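Local coordinates for protein methanogen homoaconitase large subunit (Methanocaldococcus jannaschii, PDB 4KP2) that forms part of a hydro-lyase that converts (R)-homocitrate to homoisocitrate through cis-homoaconitate, using a [4Fe-4S] cluster, in 2-oxosuberate biosynthesis, at residues Thr157-Ala160 against Tyr161-Ala164. Residues are numbered along the deposited sequence; the frame is centred on the assembly and turned at random.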
loop_
_atom_site.group_PDB
_atom_site.type_symbol
_atom_site.label_atom_id
_atom_site.label_comp_id
_atom_site.label_asym_id
_atom_site.label_seq_id
_atom_site.Cartn_x
_atom_site.Cartn_y
_atom_site.Cartn_z
ATOM N N THR A 157 -15.281 17.269 19.137
ATOM C CA THR A 157 -16.243 18.232 19.658
ATOM C C THR A 157 -15.908 19.658 19.222
ATOM O O THR A 157 -16.764 20.368 18.691
ATOM C CB THR A 157 -16.328 18.157 21.198
ATOM O OG1 THR A 157 -17.176 17.066 21.579
ATOM C CG2 THR A 157 -16.885 19.446 21.777
ATOM N N ASP A 158 -14.662 20.068 19.440
ATOM C CA ASP A 158 -14.238 21.425 19.112
ATOM C C ASP A 158 -14.216 21.679 17.609
ATOM O O ASP A 158 -14.439 22.802 17.160
ATOM C CB ASP A 158 -12.866 21.726 19.720
ATOM C CG ASP A 158 -12.940 22.000 21.207
ATOM O OD1 ASP A 158 -14.011 22.441 21.675
ATOM O OD2 ASP A 158 -11.931 21.779 21.907
ATOM N N MET A 159 -13.948 20.632 16.835
ATOM C CA MET A 159 -13.912 20.753 15.383
ATOM C C MET A 159 -15.301 21.011 14.808
ATOM O O MET A 159 -15.442 21.678 13.786
ATOM C CB MET A 159 -13.290 19.507 14.747
ATOM C CG MET A 159 -11.765 19.453 14.820
ATOM S SD MET A 159 -10.943 20.504 13.607
ATOM C CE MET A 159 -10.742 22.035 14.523
ATOM N N ALA A 160 -16.320 20.475 15.471
ATOM C CA ALA A 160 -17.701 20.703 15.063
ATOM C C ALA A 160 -18.111 22.138 15.370
ATOM O O ALA A 160 -18.804 22.781 14.581
ATOM C CB ALA A 160 -18.628 19.724 15.759
ATOM N N TYR A 161 -17.679 22.625 16.529
ATOM C CA TYR A 161 -17.950 23.994 16.954
ATOM C C TYR A 161 -17.344 24.985 15.968
ATOM O O TYR A 161 -17.991 25.950 15.559
ATOM C CB TYR A 161 -17.374 24.225 18.353
ATOM C CG TYR A 161 -17.642 25.600 18.923
ATOM C CD1 TYR A 161 -18.805 25.863 19.634
ATOM C CD2 TYR A 161 -16.726 26.632 18.762
ATOM C CE1 TYR A 161 -19.052 27.116 20.161
ATOM C CE2 TYR A 161 -16.964 27.887 19.284
ATOM C CZ TYR A 161 -18.128 28.124 19.983
ATOM O OH TYR A 161 -18.368 29.373 20.504
ATOM N N ILE A 162 -16.095 24.734 15.591
ATOM C CA ILE A 162 -15.385 25.587 14.647
ATOM C C ILE A 162 -16.006 25.502 13.254
ATOM O O ILE A 162 -16.123 26.508 12.554
ATOM C CB ILE A 162 -13.888 25.221 14.592
ATOM C CG1 ILE A 162 -13.212 25.590 15.914
ATOM C CG2 ILE A 162 -13.198 25.918 13.431
ATOM C CD1 ILE A 162 -11.738 25.281 15.959
ATOM N N TYR A 163 -16.417 24.299 12.866
ATOM C CA TYR A 163 -17.069 24.089 11.577
ATOM C C TYR A 163 -18.368 24.879 11.455
ATOM O O TYR A 163 -18.792 25.220 10.352
ATOM C CB TYR A 163 -17.355 22.602 11.351
ATOM C CG TYR A 163 -16.205 21.831 10.742
ATOM C CD1 TYR A 163 -15.091 22.490 10.238
ATOM C CD2 TYR A 163 -16.242 20.445 10.660
ATOM C CE1 TYR A 163 -14.042 21.788 9.676
ATOM C CE2 TYR A 163 -15.197 19.735 10.099
ATOM C CZ TYR A 163 -14.099 20.413 9.609
ATOM O OH TYR A 163 -13.055 19.714 9.048
ATOM N N ALA A 164 -18.992 25.173 12.589
ATOM C CA ALA A 164 -20.301 25.816 12.592
ATOM C C ALA A 164 -20.238 27.333 12.746
ATOM O O ALA A 164 -21.040 28.055 12.154
ATOM C CB ALA A 164 -21.175 25.214 13.677
#
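Met159 meets two residues of the next turn of helix 156-165. Its SD stands over the face of the Tyr163 ring, 5.5 Å from the centroid and 25° off the ring normal, a Met-aromatic contact at a distance. Its CE lies 3.7 Å from CD1 of Ile162, the two side chains crossing at a slant. A bend at chi2 (-78°) and another at chi3 put this methyl beside Ile162. The turn beneath is held by i to i+4 bonds: Tyr163 N donates to Met159 O at 2.9 Å, and Ile162 N to Asp158 O at 3.0 Å. Ala164 N makes a weak bond to Ala160 O, with an N-H...O angle of 123°, and also donates to Tyr161 O, three residues back. Farther out, Tyr163 OH is hydrogen-bonded to Thr52 on strand 49-53, while the Tyr163 ring meets that of Phe102. A leucine in place of Tyr163 would probably leave Thr52 without this hydroxyl partner and Met159 SD without an aromatic face. Met159 and Ile162 both also touch Ala135 on strand 133-136, and Ala160 packs on Ala63 of helix 57-67. The chemistry thus implies a mainly apolar packing of this helix on strands 49-53 and 133-136 and on helix 57-67, with the tyrosine hydroxyl as a polar tie.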